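Side-chain contacts in histone-lysine N-methyltransferase SETMAR (Homo sapiens, PDB 3BO5), which methylates histone H3 through its SET domain and, fused to a mariner transposase, takes part in DNA double-strand break repair: residues 16-19 with 20-24; 163-166 with 167-171. The protein carries 2 engineered substitutions. One frame throughout, in Å; residues are numbered along the deposited sequence.

Interaction 1 of 2, residues 16-19 with 20-24; sequences DVAC and GQENL
An Asx turn at Asp16, run into two successive beta turns, shapes the loop ahead of strand 27-29, and the Asp16 carboxylate meets the backbone of Gly20 across it. With CG anti to the backbone N (chi1 -174°), the carboxylate is placed where its two oxygens meet Ala18 N and Gly20 N. Its OD1 takes the N-H of Gly20 at 2.8 Å, well above the carboxylate plane. The other oxygen, OD2, receives Ala18 N at 2.8 Å, closing the Asx turn, and a further bond from Val26 N. A type I turn spans Asp16 to Cys19. The next, of type I', covers Ala18 to Gln21 and is closed by Gln21 N donating to Ala18 O at 2.8 Å; Cys19 and Gly20 sit at its corners with positive phi. A water accepts from Glu22 N at 2.9 Å and lies within hydrogen-bonding reach of Asp16 OD1 and Leu24 O. Beside this, Ala18 CB lies 3.7 Å from Glu22 CG, while the Glu22 carboxylate goes to the hydroxyl of Tyr40. The bond from Ala18 N to OD2, two residues on from the aspartate, is the mark of an Asx turn, here followed by type I and type I' turns in the loop leading to strand 27-29.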
loop_
_atom_site.group_PDB
_atom_site.type_symbol
_atom_site.label_atom_id
_atom_site.label_comp_id
_atom_site.label_asym_id
_atom_site.label_seq_id
_atom_site.Cartn_x
_atom_site.Cartn_y
_atom_site.Cartn_z
ATOM N N ASP A 16 5.851 19.921 -0.425
ATOM C CA ASP A 16 5.000 18.748 -0.601
ATOM C C ASP A 16 5.774 17.586 -1.190
ATOM O O ASP A 16 6.125 17.647 -2.350
ATOM C CB ASP A 16 3.874 19.067 -1.582
ATOM C CG ASP A 16 2.861 17.914 -1.707
ATOM O OD1 ASP A 16 1.893 18.030 -2.493
ATOM O OD2 ASP A 16 3.062 16.861 -1.056
ATOM N N VAL A 17 6.046 16.564 -0.389
ATOM C CA VAL A 17 6.834 15.470 -0.938
ATOM C C VAL A 17 6.121 14.777 -2.111
ATOM O O VAL A 17 6.790 14.161 -2.977
ATOM C CB VAL A 17 7.159 14.470 0.187
ATOM C CG1 VAL A 17 7.934 13.262 -0.400
ATOM C CG2 VAL A 17 7.980 15.210 1.276
ATOM N N ALA A 18 4.784 14.868 -2.130
ATOM C CA ALA A 18 3.939 14.266 -3.152
ATOM C C ALA A 18 3.754 15.149 -4.370
ATOM O O ALA A 18 2.975 14.796 -5.237
ATOM C CB ALA A 18 2.608 13.864 -2.581
ATOM N N CYS A 19 4.435 16.299 -4.388
ATOM C CA CYS A 19 4.543 17.110 -5.615
ATOM C C CYS A 19 3.146 17.460 -6.158
ATOM O O CYS A 19 2.921 17.485 -7.370
ATOM C CB CYS A 19 5.331 16.316 -6.652
ATOM S SG CYS A 19 7.019 15.999 -6.089
ATOM N N GLY A 20 2.201 17.702 -5.254
ATOM C CA GLY A 20 0.862 18.152 -5.709
ATOM C C GLY A 20 -0.004 17.025 -6.294
ATOM O O GLY A 20 -1.120 17.261 -6.769
ATOM N N GLN A 21 0.531 15.796 -6.258
ATOM C CA GLN A 21 -0.068 14.640 -6.960
ATOM C C GLN A 21 -1.077 13.853 -6.135
ATOM O O GLN A 21 -1.697 12.933 -6.652
ATOM C CB GLN A 21 1.009 13.706 -7.582
ATOM C CG GLN A 21 1.863 14.371 -8.709
ATOM C CD GLN A 21 2.936 13.489 -9.323
ATOM O OE1 GLN A 21 2.681 12.385 -9.772
ATOM N NE2 GLN A 21 4.153 13.997 -9.371
ATOM N N GLU A 22 -1.279 14.241 -4.867
ATOM C CA GLU A 22 -2.296 13.560 -4.035
ATOM C C GLU A 22 -3.331 14.588 -3.630
ATOM O O GLU A 22 -3.146 15.767 -3.897
ATOM C CB GLU A 22 -1.636 12.977 -2.775
ATOM C CG GLU A 22 -0.533 11.973 -3.137
ATOM C CD GLU A 22 -1.047 10.628 -3.561
ATOM O OE1 GLU A 22 -0.152 9.765 -3.750
ATOM O OE2 GLU A 22 -2.308 10.387 -3.723
ATOM N N ASN A 23 -4.373 14.136 -2.976
ATOM C CA ASN A 23 -5.432 15.055 -2.571
ATOM C C ASN A 23 -4.985 16.118 -1.624
ATOM O O ASN A 23 -5.565 17.203 -1.605
ATOM C CB ASN A 23 -6.513 14.294 -1.866
ATOM C CG ASN A 23 -7.266 13.372 -2.777
ATOM O OD1 ASN A 23 -7.341 13.593 -4.030
ATOM N ND2 ASN A 23 -7.817 12.329 -2.192
ATOM N N LEU A 24 -4.012 15.721 -0.786
ATOM C CA LEU A 24 -3.446 16.579 0.247
ATOM C C LEU A 24 -1.943 16.565 0.116
ATOM O O LEU A 24 -1.351 15.622 -0.449
ATOM C CB LEU A 24 -3.874 16.062 1.603
ATOM C CG LEU A 24 -5.359 16.005 1.877
ATOM C CD1 LEU A 24 -5.589 15.316 3.141
ATOM C CD2 LEU A 24 -5.982 17.455 1.924
HETATM O O HOH W 1 -0.136 16.219 -3.003
#

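Interaction 2 of 2, residues 163-166 with 167-171; sequences SEVQ and RRIHL
A salt-bridge network between side chains three and four residues apart runs along the short helix 162-169 of the SET domain, which follows strand 151-160. Glu164 is shared by Arg167 and Arg168. Its CG stands anti to the backbone N (chi1 175°) and the chain bends at chi2, bringing the carboxylate back alongside Arg167. That arginine grips it side-on with two nitrogens: NE gives to OE1 at 3.0 Å, and NH2 to OE2 at 2.9 Å in a nearly straight bond, the two planes 38° apart. Arg168 comes in extended, its plane turned 78° from the carboxylate, and NE reaches the anti lone pair of OE2 at 2.8 Å. Its NH1 goes on to Asp198 and Glu158, so two further acidic residues share its charge. An alanine in place of Glu164 would probably leave the Arg167 guanidinium without this mate and free to swing, and cost Arg168 one of its acidic partners. Elsewhere on the helix, Val165 CG1 packs 3.8 Å from Ile169 CG2 in the conformer given, and the Gln166 amide stands nearly perpendicular to the His170 ring, Gln166 NE2 lying 3.3 Å from His170 CE1. Ile169 N to Val165 O, 2.9 Å, is one of the backbone bonds beneath. Glu-Arg salt bridges from i to i+3 and i to i+4 are a familiar feature of alpha helices.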
loop_
_atom_site.group_PDB
_atom_site.type_symbol
_atom_site.label_atom_id
_atom_site.label_comp_id
_atom_site.label_asym_id
_atom_site.label_seq_id
_atom_site.Cartn_x
_atom_site.Cartn_y
_atom_site.Cartn_z
ATOM N N SER A 163 11.569 -11.550 -13.531
ATOM C CA SER A 163 12.997 -11.496 -13.886
ATOM C C SER A 163 13.588 -10.143 -13.638
ATOM O O SER A 163 14.752 -10.054 -13.190
ATOM C CB SER A 163 13.271 -11.988 -15.293
ATOM O OG SER A 163 12.726 -13.262 -15.401
ATOM N N GLU A 164 12.779 -9.086 -13.905
ATOM C CA GLU A 164 13.243 -7.734 -13.576
ATOM C C GLU A 164 13.465 -7.563 -12.070
ATOM O O GLU A 164 14.381 -6.905 -11.647
ATOM C CB GLU A 164 12.277 -6.705 -14.110
ATOM C CG GLU A 164 12.654 -5.309 -13.682
ATOM C CD GLU A 164 13.859 -4.759 -14.444
ATOM O OE1 GLU A 164 14.352 -5.414 -15.433
ATOM O OE2 GLU A 164 14.345 -3.694 -14.019
ATOM N N VAL A 165 12.565 -8.156 -11.293
ATOM C CA VAL A 165 12.744 -8.191 -9.824
ATOM C C VAL A 165 14.067 -8.824 -9.424
ATOM O O VAL A 165 14.866 -8.251 -8.688
ATOM C CB VAL A 165 11.586 -8.856 -9.109
ATOM C CG1 VAL A 165 11.974 -9.113 -7.599
ATOM C CG2 VAL A 165 10.402 -7.872 -9.219
ATOM N N GLN A 166 14.307 -10.006 -9.987
ATOM C CA GLN A 166 15.583 -10.663 -9.743
ATOM C C GLN A 166 16.765 -9.800 -10.119
ATOM O O GLN A 166 17.759 -9.748 -9.400
ATOM C CB GLN A 166 15.690 -11.929 -10.566
ATOM C CG GLN A 166 14.755 -12.960 -10.104
ATOM C CD GLN A 166 15.151 -13.473 -8.725
ATOM O OE1 GLN A 166 14.392 -13.335 -7.781
ATOM N NE2 GLN A 166 16.372 -14.036 -8.610
ATOM N N ARG A 167 16.687 -9.157 -11.266
ATOM C CA ARG A 167 17.738 -8.298 -11.736
ATOM C C ARG A 167 18.015 -7.161 -10.760
ATOM O O ARG A 167 19.164 -6.870 -10.435
ATOM C CB ARG A 167 17.339 -7.811 -13.126
ATOM C CG ARG A 167 18.492 -7.469 -14.053
ATOM C CD ARG A 167 18.031 -6.677 -15.279
ATOM N NE ARG A 167 17.324 -5.440 -14.877
ATOM C CZ ARG A 167 17.938 -4.327 -14.489
ATOM N NH1 ARG A 167 19.278 -4.212 -14.526
ATOM N NH2 ARG A 167 17.212 -3.317 -14.077
ATOM N N ARG A 168 16.960 -6.502 -10.274
ATOM C CA ARG A 168 17.149 -5.382 -9.363
ATOM C C ARG A 168 17.610 -5.789 -7.980
ATOM O O ARG A 168 18.438 -5.113 -7.355
ATOM C CB ARG A 168 15.813 -4.618 -9.230
ATOM C CG ARG A 168 15.363 -4.015 -10.524
ATOM C CD ARG A 168 14.141 -3.123 -10.337
ATOM N NE ARG A 168 13.766 -2.456 -11.576
ATOM C CZ ARG A 168 12.938 -1.414 -11.697
ATOM N NH1 ARG A 168 12.339 -0.876 -10.631
ATOM N NH2 ARG A 168 12.695 -0.918 -12.923
ATOM N N ILE A 169 17.041 -6.870 -7.465
ATOM C CA ILE A 169 17.395 -7.315 -6.127
ATOM C C ILE A 169 18.876 -7.662 -6.071
ATOM O O ILE A 169 19.522 -7.363 -5.061
ATOM C CB ILE A 169 16.494 -8.454 -5.598
ATOM C CG1 ILE A 169 16.710 -9.756 -6.377
ATOM C CG2 ILE A 169 15.013 -8.025 -5.614
ATOM C CD1 ILE A 169 15.947 -10.961 -5.819
ATOM N N HIS A 170 19.407 -8.239 -7.143
ATOM C CA HIS A 170 20.779 -8.736 -7.050
ATOM C C HIS A 170 21.782 -7.601 -6.964
ATOM O O HIS A 170 22.947 -7.837 -6.661
ATOM C CB HIS A 170 21.093 -9.669 -8.184
ATOM C CG HIS A 170 20.329 -10.945 -8.124
ATOM N ND1 HIS A 170 20.053 -11.706 -9.246
ATOM C CD2 HIS A 170 19.789 -11.606 -7.076
ATOM C CE1 HIS A 170 19.358 -12.771 -8.887
ATOM N NE2 HIS A 170 19.192 -12.740 -7.574
ATOM N N LEU A 171 21.320 -6.377 -7.212
ATOM C CA LEU A 171 22.169 -5.183 -7.154
ATOM C C LEU A 171 22.066 -4.440 -5.822
ATOM O O LEU A 171 22.826 -3.500 -5.571
ATOM C CB LEU A 171 21.800 -4.219 -8.277
ATOM C CG LEU A 171 21.527 -4.762 -9.670
ATOM C CD1 LEU A 171 20.826 -3.659 -10.426
ATOM C CD2 LEU A 171 22.810 -5.198 -10.390
#

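In the fold
Interactions 1 and 2 do not touch: their centres are 29 Å apart and their nearest atoms about 16 Å. Residues 16-24 form an irregular loop at the surface, leading into strand 27-29, whereas 163-171 lies along helix 162-169, partly buried against strand 151-160. The chemistry differs with the setting. In the loop, where turn bonds replace helix bonding, a carboxylate accepts main-chain N-H groups and a water lies near. On the helix the backbone supplies its own bonds, and the carboxylate turns instead to two guanidinium groups, while the valine and isoleucine of interaction 2 are both buried. Both are local contacts, each within its own element.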